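Local coordinates for protein glycerol-3-phosphate dehydrogenase [NAD(+)] 1 (Saccharomyces cerevisiae, PDB 4FGW) that interconverts dihydroxyacetone phosphate and sn-glycerol 3-phosphate with NAD(H) and drives the glycerol accumulation that protects yeast cells under hyperosmotic stress, at residues 47-52 / 220-225; 194-199 / 227-232. All coordinates share one frame; numbering follows the deposited sequence.

Contact 1 (47-52 / 220-225); sequences TTIAKV and ALFHRP
Ile49 and Val52 of helix 44-59 meet Phe222 and Arg224 at the C-terminal end of helix 215-222. Helix 44-59 follows the glycine-rich turn of the Rossmann fold, and residues at its start, such as Trp45, probably bind NAD(+). Ile49 comes first along the helix. Its CG1 lies 4.3 Å from Phe222 CE1, an apolar contact made obliquely to the ring. Leu221 CG sits over the centre of one face of that ring, 4.1 Å above its plane, so the phenyl group is backed from within its own segment. Ile49 and Phe222 also both touch Val122 of strand 120-123, which places them against the central sheet. Val52 makes the larger share of its segment's contact. Its CG1 is anti to the backbone N (chi1 163°) and comes within 3.3 Å of Phe222 O. Phe222 is the last helical residue; His223 leaves helical geometry, and the next residue, Arg224, reaches back to Val52. The Val52 and Arg224 side chains pass alongside each other, running opposite ways. The arginine chain is bent at chi2 and chi3, and its NE forms a salt bridge with Glu55, one turn beyond the segment. Glu55 is shared with Lys51, whose NZ also forms a salt bridge to it, which probably eases the repulsion between these like charges. Pro225 CD lies 3.7 Å above one face of the Arg224 guanidinium, toward its rim. Lower on the same side chain, Arg224 CG packs 3.9 Å from Val52 CG1.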
loop_
_atom_site.group_PDB
_atom_site.type_symbol
_atom_site.label_atom_id
_atom_site.label_comp_id
_atom_site.label_asym_id
_atom_site.label_seq_id
_atom_site.Cartn_x
_atom_site.Cartn_y
_atom_site.Cartn_z
ATOM N N THR A 47 13.514 23.931 -8.269
ATOM C CA THR A 47 13.616 25.029 -7.293
ATOM C C THR A 47 13.408 24.501 -5.873
ATOM O O THR A 47 14.118 24.912 -4.953
ATOM C CB THR A 47 12.639 26.167 -7.634
ATOM O OG1 THR A 47 12.736 26.467 -9.020
ATOM C CG2 THR A 47 12.888 27.426 -6.823
ATOM N N THR A 48 12.433 23.590 -5.710
ATOM C CA THR A 48 12.089 22.958 -4.443
ATOM C C THR A 48 13.275 22.149 -3.903
ATOM O O THR A 48 13.673 22.361 -2.759
ATOM C CB THR A 48 10.795 22.140 -4.590
ATOM O OG1 THR A 48 9.766 22.973 -5.130
ATOM C CG2 THR A 48 10.332 21.555 -3.277
ATOM N N ILE A 49 13.859 21.264 -4.733
ATOM C CA ILE A 49 15.005 20.463 -4.315
ATOM C C ILE A 49 16.240 21.312 -3.995
ATOM O O ILE A 49 16.982 20.981 -3.072
ATOM C CB ILE A 49 15.252 19.213 -5.212
ATOM C CG1 ILE A 49 15.513 17.956 -4.363
ATOM C CG2 ILE A 49 16.349 19.421 -6.252
ATOM C CD1 ILE A 49 14.267 17.295 -3.778
ATOM N N ALA A 50 16.401 22.444 -4.711
ATOM C CA ALA A 50 17.480 23.412 -4.525
ATOM C C ALA A 50 17.324 24.169 -3.200
ATOM O O ALA A 50 18.328 24.535 -2.590
ATOM C CB ALA A 50 17.503 24.380 -5.687
ATOM N N LYS A 51 16.063 24.384 -2.752
ATOM C CA LYS A 51 15.717 25.036 -1.483
ATOM C C LYS A 51 16.084 24.088 -0.327
ATOM O O LYS A 51 16.672 24.531 0.663
ATOM C CB LYS A 51 14.216 25.390 -1.457
ATOM C CG LYS A 51 13.721 26.031 -0.160
ATOM C CD LYS A 51 12.208 26.182 -0.160
ATOM C CE LYS A 51 11.665 26.746 1.128
ATOM N NZ LYS A 51 11.536 25.714 2.187
ATOM N N VAL A 52 15.747 22.784 -0.479
ATOM C CA VAL A 52 16.028 21.686 0.456
ATOM C C VAL A 52 17.559 21.563 0.661
ATOM O O VAL A 52 18.034 21.517 1.803
ATOM C CB VAL A 52 15.381 20.371 -0.071
ATOM C CG1 VAL A 52 15.957 19.125 0.601
ATOM C CG2 VAL A 52 13.860 20.409 0.070
ATOM N N ALA A 220 22.421 13.724 4.893
ATOM C CA ALA A 220 22.607 15.092 5.368
ATOM C C ALA A 220 22.204 16.129 4.312
ATOM O O ALA A 220 21.695 17.187 4.675
ATOM C CB ALA A 220 24.054 15.306 5.793
ATOM N N LEU A 221 22.419 15.819 3.016
ATOM C CA LEU A 221 22.114 16.712 1.896
ATOM C C LEU A 221 20.619 16.914 1.649
ATOM O O LEU A 221 20.199 18.031 1.348
ATOM C CB LEU A 221 22.816 16.225 0.604
ATOM C CG LEU A 221 22.720 17.104 -0.655
ATOM C CD1 LEU A 221 23.368 18.462 -0.440
ATOM C CD2 LEU A 221 23.350 16.413 -1.837
ATOM N N PHE A 222 19.824 15.845 1.761
ATOM C CA PHE A 222 18.399 15.912 1.459
ATOM C C PHE A 222 17.436 15.895 2.640
ATOM O O PHE A 222 16.335 16.441 2.514
ATOM C CB PHE A 222 18.025 14.854 0.408
ATOM C CG PHE A 222 18.777 14.962 -0.900
ATOM C CD1 PHE A 222 18.466 15.958 -1.822
ATOM C CD2 PHE A 222 19.787 14.058 -1.217
ATOM C CE1 PHE A 222 19.146 16.044 -3.036
ATOM C CE2 PHE A 222 20.472 14.148 -2.432
ATOM C CZ PHE A 222 20.150 15.143 -3.329
ATOM N N HIS A 223 17.811 15.252 3.769
ATOM C CA HIS A 223 16.922 15.146 4.933
ATOM C C HIS A 223 16.572 16.483 5.573
ATOM O O HIS A 223 17.453 17.306 5.845
ATOM C CB HIS A 223 17.443 14.146 5.977
ATOM C CG HIS A 223 16.435 13.812 7.037
ATOM N ND1 HIS A 223 15.571 12.746 6.896
ATOM C CD2 HIS A 223 16.165 14.443 8.203
ATOM C CE1 HIS A 223 14.813 12.755 7.982
ATOM N NE2 HIS A 223 15.129 13.761 8.791
ATOM N N ARG A 224 15.267 16.687 5.807
ATOM C CA ARG A 224 14.703 17.875 6.459
ATOM C C ARG A 224 13.642 17.382 7.457
ATOM O O ARG A 224 13.117 16.288 7.249
ATOM C CB ARG A 224 14.045 18.827 5.423
ATOM C CG ARG A 224 14.955 19.382 4.320
ATOM C CD ARG A 224 16.121 20.239 4.812
ATOM N NE ARG A 224 15.692 21.472 5.477
ATOM C CZ ARG A 224 16.028 21.818 6.715
ATOM N NH1 ARG A 224 16.810 21.031 7.444
ATOM N NH2 ARG A 224 15.590 22.956 7.233
ATOM N N PRO A 225 13.268 18.152 8.509
ATOM C CA PRO A 225 12.208 17.674 9.424
ATOM C C PRO A 225 10.856 17.449 8.723
ATOM O O PRO A 225 10.102 16.549 9.105
ATOM C CB PRO A 225 12.131 18.774 10.492
ATOM C CG PRO A 225 13.458 19.494 10.405
ATOM C CD PRO A 225 13.788 19.468 8.942
#

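Contact 2 (194-199 / 227-232)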
loop_
_atom_site.group_PDB
_atom_site.type_symbol
_atom_site.label_atom_id
_atom_site.label_comp_id
_atom_site.label_asym_id
_atom_site.label_seq_id
_atom_site.Cartn_x
_atom_site.Cartn_y
_atom_site.Cartn_z
ATOM N N SER A 194 6.261 15.043 4.041
ATOM C CA SER A 194 6.284 13.921 3.112
ATOM C C SER A 194 7.653 13.240 3.225
ATOM O O SER A 194 8.489 13.653 4.040
ATOM C CB SER A 194 5.996 14.362 1.674
ATOM O OG SER A 194 6.968 15.259 1.162
ATOM N N GLU A 195 7.864 12.175 2.434
ATOM C CA GLU A 195 9.108 11.425 2.437
ATOM C C GLU A 195 9.653 11.273 1.029
ATOM O O GLU A 195 8.937 11.489 0.041
ATOM C CB GLU A 195 8.889 10.017 3.020
ATOM C CG GLU A 195 8.384 9.954 4.452
ATOM C CD GLU A 195 8.231 8.537 4.974
ATOM O OE1 GLU A 195 8.704 8.265 6.099
ATOM O OE2 GLU A 195 7.667 7.692 4.246
ATOM N N THR A 196 10.923 10.844 0.950
ATOM C CA THR A 196 11.592 10.474 -0.289
ATOM C C THR A 196 12.647 9.414 -0.032
ATOM O O THR A 196 13.191 9.317 1.075
ATOM C CB THR A 196 12.125 11.687 -1.096
ATOM O OG1 THR A 196 12.132 11.327 -2.473
ATOM C CG2 THR A 196 13.542 12.118 -0.686
ATOM N N THR A 197 12.941 8.639 -1.084
ATOM C CA THR A 197 14.021 7.667 -1.091
ATOM C C THR A 197 15.112 8.283 -1.966
ATOM O O THR A 197 14.815 8.906 -2.993
ATOM C CB THR A 197 13.596 6.321 -1.692
ATOM O OG1 THR A 197 12.253 6.002 -1.343
ATOM C CG2 THR A 197 14.533 5.198 -1.297
ATOM N N VAL A 198 16.367 8.134 -1.520
ATOM C CA VAL A 198 17.560 8.506 -2.257
ATOM C C VAL A 198 18.330 7.195 -2.427
ATOM O O VAL A 198 18.625 6.520 -1.438
ATOM C CB VAL A 198 18.420 9.623 -1.597
ATOM C CG1 VAL A 198 19.666 9.916 -2.438
ATOM C CG2 VAL A 198 17.611 10.899 -1.402
ATOM N N ALA A 199 18.606 6.810 -3.683
ATOM C CA ALA A 199 19.354 5.591 -3.986
ATOM C C ALA A 199 20.656 5.922 -4.674
ATOM O O ALA A 199 20.682 6.761 -5.572
ATOM C CB ALA A 199 18.526 4.651 -4.831
ATOM N N PHE A 227 10.756 16.721 5.404
ATOM C CA PHE A 227 11.069 15.896 4.232
ATOM C C PHE A 227 11.980 14.753 4.651
ATOM O O PHE A 227 13.213 14.888 4.598
ATOM C CB PHE A 227 11.734 16.785 3.152
ATOM C CG PHE A 227 11.884 16.215 1.763
ATOM C CD1 PHE A 227 10.776 15.744 1.060
ATOM C CD2 PHE A 227 13.112 16.249 1.112
ATOM C CE1 PHE A 227 10.905 15.278 -0.250
ATOM C CE2 PHE A 227 13.236 15.792 -0.200
ATOM C CZ PHE A 227 12.128 15.325 -0.877
ATOM N N HIS A 228 11.369 13.640 5.110
ATOM C CA HIS A 228 12.106 12.469 5.586
ATOM C C HIS A 228 12.806 11.738 4.446
ATOM O O HIS A 228 12.188 11.443 3.423
ATOM C CB HIS A 228 11.202 11.527 6.397
ATOM C CG HIS A 228 10.869 12.009 7.779
ATOM N ND1 HIS A 228 11.128 13.306 8.182
ATOM C CD2 HIS A 228 10.295 11.344 8.802
ATOM C CE1 HIS A 228 10.717 13.382 9.436
ATOM N NE2 HIS A 228 10.202 12.228 9.849
ATOM N N VAL A 229 14.111 11.480 4.622
ATOM C CA VAL A 229 14.936 10.828 3.618
ATOM C C VAL A 229 15.448 9.477 4.089
ATOM O O VAL A 229 15.976 9.359 5.197
ATOM C CB VAL A 229 16.080 11.779 3.118
ATOM C CG1 VAL A 229 17.131 11.047 2.289
ATOM C CG2 VAL A 229 15.503 12.948 2.323
ATOM N N SER A 230 15.289 8.459 3.234
ATOM C CA SER A 230 15.828 7.120 3.448
ATOM C C SER A 230 16.829 6.889 2.312
ATOM O O SER A 230 16.465 7.019 1.143
ATOM C CB SER A 230 14.721 6.075 3.417
ATOM O OG SER A 230 15.273 4.770 3.374
ATOM N N VAL A 231 18.091 6.613 2.655
ATOM C CA VAL A 231 19.162 6.395 1.681
ATOM C C VAL A 231 19.460 4.906 1.521
ATOM O O VAL A 231 19.751 4.218 2.500
ATOM C CB VAL A 231 20.450 7.225 1.942
ATOM C CG1 VAL A 231 21.334 7.261 0.696
ATOM C CG2 VAL A 231 20.115 8.640 2.393
ATOM N N ILE A 232 19.373 4.415 0.276
ATOM C CA ILE A 232 19.615 3.012 -0.084
ATOM C C ILE A 232 20.576 2.915 -1.278
ATOM O O ILE A 232 21.063 3.941 -1.759
ATOM C CB ILE A 232 18.276 2.235 -0.317
ATOM C CG1 ILE A 232 17.452 2.828 -1.488
ATOM C CG2 ILE A 232 17.454 2.133 0.981
ATOM C CD1 ILE A 232 16.483 1.877 -2.151
#
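Thr196 and Phe227 meet at the apolar centre, on the face of the sheet that also carries Val198 and Val229. Thr196 CG2 lies 3.5 Å from Phe227 CZ, and the two side chains cross obliquely. With CG anti to the backbone N (chi1 -168°), the Phe227 ring reaches toward strand 194-199 and brings CZ against Thr196. The Thr196 and Val229 side chains run alongside each other, with their CG2 atoms 3.7 Å apart. Val198 CG2 then packs on Val229 CG1 at 3.7 Å. Trp45, Ile49 and Val52 of helix 44-59 also touch the Phe227 ring. An alanine in place of Phe227 would probably open a gap beside Thr196 and leave these helix residues without their aromatic partner. The backbones form a parallel pair, the two strands of a beta-alpha-beta unit whose connection holds helix 215-222. Strand 227-232 is the outermost strand, within this chain, at this end of the Rossmann-type sheet. Five hydrogen bonds join the strands. Thr196 N gives one to His228 O, with the donor nearly in line with the carbonyl (176°). Val198 N gives another to Ser230 O at 2.9 Å, and its N-H points almost straight at the acceptor (172°). On the other face Thr197 CG2 packs 3.8 Å from Ile232 CG1. Further out, Ser194 OG stands at the edge of the Phe227 ring, in its plane, 3.8 Å from CD1. Glu195 CG lies 3.8 Å from His228 CB. Both polar ends turn to the second subunit: Glu195 OE2 makes a salt bridge with its Arg270, and His228 NE2 is hydrogen-bonded to its Pro380 O.

The centres of contacts 1 and 2 lie about 11 Å apart, on the same side of the chain's centre. Along the chain their segments alternate: 47-52, 194-199, 220-225, 227-232. Helix 215-222 connects the strands of contact 2 and ends in contact 1. Strand 227-232, through Phe227, and the end of helix 215-222 are thereby packed against helix 44-59, the first helix of the Rossmann fold. The contacts touch directly. His223 ND1 and Val229 N are 3.0 Å apart, probably hydrogen-bonded. Both contacts also reach the second subunit, so this corner of the domain lies at the homodimer interface.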